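Local coordinates for protein alpha-glucosidase ([Eubacterium] rectale, PDB 6PNR) that probably hydrolyses alpha-linked sulfoquinovosides, such as those derived from plant sulfolipid, as a family 31 glycoside hydrolase, at residues I29-G34 / N100-R105; A186-D191 / L200-V205. All coordinates share one frame; numbering follows the deposited sequence.

Interaction 1 of 2, residues I29-G34 / N100-R105; sequences IYVGVG and NRFWFR
Trp103 slides the six-membered part of its indole beneath strand 29-34, and the hollow that receives it is the one left by Gly32. The ring meets the backbone edge-on, CZ3 lying 3.9 Å from Gly32 N; a beta-carbon on Gly32 would be crowded by CZ3, which is consistent with glycine here. On the same face Tyr30 turns its ring toward Arg105, whose guanidinium passes under the hydroxyl, the two planes 47° apart. The opposite face is apolar: CG2 of Ile29 is a methyl bump set against CE1 of Phe102 (3.7 Å), while its CG1 reaches Phe104. A beta-carbon on Gly34 would run into Arg101 NE, whose guanidinium lays a face against the glycine; chi1 (-62°) puts Arg101 CG 3.5 Å from Gly34 N. The amide of Asn100 binds Gly34 twice, OD1 taking the N-H on a lone pair (2.8 Å) and ND2 giving to Gly34 O (2.9 Å). Gly32 O accepts the N-H of Asn100 and, weakly, of Arg101, the mark of a classic beta bulge. Backbone bonds and the Asn100 amide thus join the strands, while Asp49 and Glu36 answer the charge of Arg101 and Glu199 that of Arg105, which probably lets both lie beside aromatic rings.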
# COMPACT_ATOMS: atom_id res chain seq x y z
N ILE A 29 -9.21 7.15 26.86
CA ILE A 29 -9.79 5.98 26.21
C ILE A 29 -10.78 6.43 25.15
O ILE A 29 -11.66 7.26 25.42
CB ILE A 29 -10.48 5.05 27.23
CG1 ILE A 29 -9.51 4.61 28.32
CG2 ILE A 29 -11.08 3.85 26.53
CD1 ILE A 29 -10.20 3.85 29.47
N TYR A 30 -10.65 5.88 23.94
CA TYR A 30 -11.71 5.90 22.95
C TYR A 30 -12.18 4.47 22.72
O TYR A 30 -11.41 3.51 22.82
CB TYR A 30 -11.24 6.48 21.60
CG TYR A 30 -10.62 7.87 21.65
CD1 TYR A 30 -9.40 8.09 22.27
CD2 TYR A 30 -11.24 8.95 21.03
CE1 TYR A 30 -8.82 9.35 22.31
CE2 TYR A 30 -10.68 10.22 21.05
CZ TYR A 30 -9.47 10.41 21.69
OH TYR A 30 -8.92 11.66 21.72
N VAL A 31 -13.46 4.33 22.39
CA VAL A 31 -14.06 3.04 22.08
C VAL A 31 -14.79 3.18 20.76
O VAL A 31 -15.08 4.29 20.30
CB VAL A 31 -15.01 2.57 23.19
CG1 VAL A 31 -14.25 2.43 24.48
CG2 VAL A 31 -16.13 3.59 23.37
N GLY A 32 -15.09 2.05 20.14
CA GLY A 32 -15.83 2.12 18.91
C GLY A 32 -16.13 0.76 18.34
O GLY A 32 -16.04 -0.26 19.02
N VAL A 33 -16.53 0.79 17.07
CA VAL A 33 -17.01 -0.38 16.35
C VAL A 33 -16.28 -0.44 15.02
O VAL A 33 -16.24 0.56 14.28
CB VAL A 33 -18.53 -0.31 16.13
CG1 VAL A 33 -19.03 -1.57 15.41
CG2 VAL A 33 -19.26 -0.10 17.46
N GLY A 34 -15.68 -1.59 14.71
CA GLY A 34 -15.06 -1.81 13.43
C GLY A 34 -15.49 -3.15 12.84
O GLY A 34 -16.05 -4.00 13.53
N ASN A 100 -16.13 -3.19 19.94
CA ASN A 100 -15.07 -4.13 19.59
C ASN A 100 -13.78 -3.43 19.20
O ASN A 100 -12.87 -4.08 18.66
CB ASN A 100 -15.52 -5.10 18.49
CG ASN A 100 -15.82 -4.42 17.16
OD1 ASN A 100 -15.65 -3.22 16.99
ND2 ASN A 100 -16.27 -5.21 16.20
N ARG A 101 -13.66 -2.13 19.47
CA ARG A 101 -12.43 -1.38 19.22
C ARG A 101 -12.14 -0.52 20.44
O ARG A 101 -13.03 0.18 20.94
CB ARG A 101 -12.53 -0.50 17.97
CG ARG A 101 -12.76 -1.26 16.65
CD ARG A 101 -11.58 -2.14 16.25
NE ARG A 101 -11.79 -2.83 14.96
CZ ARG A 101 -12.18 -4.09 14.85
NH1 ARG A 101 -12.40 -4.83 15.94
NH2 ARG A 101 -12.34 -4.64 13.65
N PHE A 102 -10.88 -0.54 20.88
CA PHE A 102 -10.45 0.06 22.13
C PHE A 102 -9.13 0.78 21.87
O PHE A 102 -8.16 0.15 21.46
CB PHE A 102 -10.31 -1.03 23.20
CG PHE A 102 -9.96 -0.53 24.57
CD1 PHE A 102 -10.96 -0.21 25.47
CD2 PHE A 102 -8.64 -0.44 24.98
CE1 PHE A 102 -10.64 0.23 26.75
CE2 PHE A 102 -8.30 -0.01 26.26
CZ PHE A 102 -9.31 0.32 27.15
N TRP A 103 -9.10 2.09 22.07
CA TRP A 103 -7.89 2.88 21.91
C TRP A 103 -7.49 3.45 23.27
O TRP A 103 -8.26 4.21 23.87
CB TRP A 103 -8.08 4.01 20.90
CG TRP A 103 -8.27 3.61 19.46
CD1 TRP A 103 -7.29 3.51 18.50
CD2 TRP A 103 -9.50 3.33 18.80
NE1 TRP A 103 -7.84 3.16 17.29
CE2 TRP A 103 -9.20 3.06 17.45
CE3 TRP A 103 -10.84 3.29 19.21
CZ2 TRP A 103 -10.19 2.74 16.51
CZ3 TRP A 103 -11.81 2.99 18.29
CH2 TRP A 103 -11.48 2.71 16.95
N PHE A 104 -6.30 3.10 23.73
CA PHE A 104 -5.78 3.53 25.02
C PHE A 104 -4.60 4.46 24.78
O PHE A 104 -3.67 4.10 24.05
CB PHE A 104 -5.35 2.33 25.87
CG PHE A 104 -4.91 2.69 27.27
CD1 PHE A 104 -5.84 2.82 28.29
CD2 PHE A 104 -3.57 2.90 27.56
CE1 PHE A 104 -5.45 3.16 29.57
CE2 PHE A 104 -3.17 3.24 28.84
CZ PHE A 104 -4.11 3.37 29.85
N ARG A 105 -4.64 5.65 25.37
CA ARG A 105 -3.58 6.62 25.17
C ARG A 105 -2.64 6.69 26.37
O ARG A 105 -3.06 6.63 27.52
CB ARG A 105 -4.15 8.00 24.88
CG ARG A 105 -4.76 8.05 23.49
CD ARG A 105 -4.87 9.46 23.04
NE ARG A 105 -5.29 9.56 21.65
CZ ARG A 105 -5.54 10.71 21.06
NH1 ARG A 105 -5.42 11.83 21.76
NH2 ARG A 105 -5.91 10.75 19.80

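Interaction 2 of 2, residues A186-D191 / L200-V205; sequences AYADFD and LQIWEV
Ala188, Asp189 and Phe190 pair antiparallel with Ile202, Gln201 and Leu200, and Asp189 and Gln201 exchange two backbone hydrogen bonds, Asp189 N to Gln201 O being 2.8 Å. Past the strand ends, Trp203 N still reaches Tyr187 O. Their rings stack face to face, centroids 4.0 Å apart and planes inclined by 29°, with Tyr187 CD1 over the centre of the indole. In Tyr187 chi1 (-179°) sets CG anti to the backbone N, and the two side chains run side by side in the same direction. In the indole plane NE1 donates to Gln201 OE1 (2.9 Å), which would restrain the ring's rotation; Gln201 suits the place because its NE2 also donates to a water that in turn donates to Asp189 O. An alanine in place of Trp203 would probably leave a face of Tyr187 without its stacking partner and Gln201 OE1 without the indole donor. On the other face Leu200 CD2 sits over the Phe190 ring, 3.8 Å from its centroid, a CH-pi contact, and Ile202 CD1 touches both Ala188 CB and Phe190 CE1. This apolar face packs on strands 168-174 and 178-182, the aromatic stack lies against Ile47 of strand 44-56, and strand 130-133 flanks strand 188-194 on its other side.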
# COMPACT_ATOMS: atom_id res chain seq x y z
N ALA A 186 -5.76 -10.30 21.12
CA ALA A 186 -6.45 -9.78 19.95
C ALA A 186 -5.45 -9.09 19.02
O ALA A 186 -4.32 -8.80 19.41
CB ALA A 186 -7.55 -8.80 20.36
N TYR A 187 -5.88 -8.86 17.78
CA TYR A 187 -5.17 -7.91 16.94
C TYR A 187 -4.99 -6.61 17.70
O TYR A 187 -5.92 -6.14 18.36
CB TYR A 187 -5.94 -7.66 15.63
CG TYR A 187 -5.26 -6.70 14.67
CD1 TYR A 187 -5.37 -5.32 14.83
CD2 TYR A 187 -4.49 -7.17 13.61
CE1 TYR A 187 -4.75 -4.43 13.94
CE2 TYR A 187 -3.88 -6.30 12.72
CZ TYR A 187 -4.01 -4.93 12.89
OH TYR A 187 -3.38 -4.07 12.01
N ALA A 188 -3.80 -6.03 17.61
CA ALA A 188 -3.56 -4.71 18.16
C ALA A 188 -2.71 -3.91 17.18
O ALA A 188 -2.16 -4.45 16.22
CB ALA A 188 -2.87 -4.78 19.53
N ASP A 189 -2.63 -2.61 17.43
CA ASP A 189 -1.79 -1.72 16.63
C ASP A 189 -1.26 -0.63 17.56
O ASP A 189 -2.02 0.24 17.99
CB ASP A 189 -2.57 -1.13 15.46
CG ASP A 189 -1.69 -0.33 14.48
OD1 ASP A 189 -0.52 -0.03 14.81
OD2 ASP A 189 -2.17 -0.01 13.37
N PHE A 190 0.04 -0.69 17.87
CA PHE A 190 0.67 0.24 18.80
C PHE A 190 1.24 1.41 17.99
O PHE A 190 2.18 1.23 17.22
CB PHE A 190 1.77 -0.44 19.62
CG PHE A 190 1.25 -1.30 20.76
CD1 PHE A 190 -0.02 -1.86 20.71
CD2 PHE A 190 2.03 -1.53 21.88
CE1 PHE A 190 -0.50 -2.64 21.74
CE2 PHE A 190 1.57 -2.31 22.93
CZ PHE A 190 0.30 -2.86 22.86
N ASP A 191 0.68 2.59 18.19
CA ASP A 191 0.91 3.75 17.33
C ASP A 191 1.78 4.74 18.08
O ASP A 191 1.32 5.37 19.04
CB ASP A 191 -0.43 4.35 16.91
CG ASP A 191 -0.31 5.60 16.07
OD1 ASP A 191 0.82 6.07 15.80
OD2 ASP A 191 -1.37 6.12 15.65
N LEU A 200 -2.60 2.89 21.83
CA LEU A 200 -2.62 1.44 21.72
C LEU A 200 -4.01 1.01 21.29
O LEU A 200 -4.96 1.07 22.09
CB LEU A 200 -2.22 0.80 23.05
CG LEU A 200 -1.06 1.46 23.80
CD1 LEU A 200 -0.80 0.74 25.12
CD2 LEU A 200 0.23 1.53 22.96
N GLN A 201 -4.15 0.63 20.03
CA GLN A 201 -5.43 0.16 19.49
C GLN A 201 -5.55 -1.35 19.70
O GLN A 201 -4.64 -2.10 19.34
CB GLN A 201 -5.55 0.49 18.00
CG GLN A 201 -6.83 -0.04 17.37
CD GLN A 201 -6.92 0.18 15.86
OE1 GLN A 201 -7.85 -0.30 15.21
NE2 GLN A 201 -5.96 0.90 15.30
N ILE A 202 -6.67 -1.79 20.27
CA ILE A 202 -6.94 -3.20 20.56
C ILE A 202 -8.28 -3.57 19.95
O ILE A 202 -9.25 -2.81 20.06
CB ILE A 202 -6.95 -3.48 22.08
CG1 ILE A 202 -5.86 -2.69 22.82
CG2 ILE A 202 -6.77 -4.97 22.34
CD1 ILE A 202 -4.44 -3.11 22.51
N TRP A 203 -8.36 -4.75 19.32
CA TRP A 203 -9.62 -5.15 18.69
C TRP A 203 -10.51 -5.97 19.63
O TRP A 203 -11.18 -6.92 19.23
CB TRP A 203 -9.36 -5.90 17.39
CG TRP A 203 -8.92 -4.98 16.28
CD1 TRP A 203 -8.60 -3.65 16.40
CD2 TRP A 203 -8.78 -5.30 14.89
NE1 TRP A 203 -8.25 -3.14 15.17
CE2 TRP A 203 -8.36 -4.13 14.23
CE3 TRP A 203 -8.96 -6.47 14.14
CZ2 TRP A 203 -8.10 -4.09 12.85
CZ3 TRP A 203 -8.70 -6.43 12.77
CH2 TRP A 203 -8.28 -5.25 12.15
N GLU A 204 -10.49 -5.58 20.90
CA GLU A 204 -11.39 -6.02 21.96
C GLU A 204 -11.18 -5.07 23.12
O GLU A 204 -10.19 -4.33 23.16
CB GLU A 204 -11.13 -7.46 22.38
CG GLU A 204 -9.94 -7.60 23.34
CD GLU A 204 -9.77 -9.01 23.85
OE1 GLU A 204 -10.71 -9.83 23.67
OE2 GLU A 204 -8.70 -9.31 24.42
N VAL A 205 -12.10 -5.10 24.08
CA VAL A 205 -11.82 -4.45 25.36
C VAL A 205 -10.85 -5.35 26.11
O VAL A 205 -11.22 -6.48 26.48
CB VAL A 205 -13.10 -4.19 26.16
CG1 VAL A 205 -12.75 -3.59 27.51
CG2 VAL A 205 -14.06 -3.29 25.37
O HOH W 1 -3.41 2.19 16.17

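In the fold
Both contacts are largely buried and belong to one six-stranded antiparallel sheet, in which strands 101-107 and 197-202 are neighbours; Phe102 O and Ile202 N, 2.7 Å apart, probably hydrogen-bond and join them. Interaction 1 unites strands far apart in sequence, whereas interaction 2 lies within a hairpin. In each, the apolar face turns to the eight-stranded sheet, through Phe92 and Val182 respectively, consistent with the N-terminal beta-sandwich domain of family 31 enzymes. Opposite that face, interaction 1 has arginines paired with acids outside it, Arg105 also bonding Tyr50 of the second subunit; interaction 2 has Asp189 and Gln201 bridged by a water, with the stack beyond the strand end. Arg101 links the two, making a cation-pi contact with Trp203.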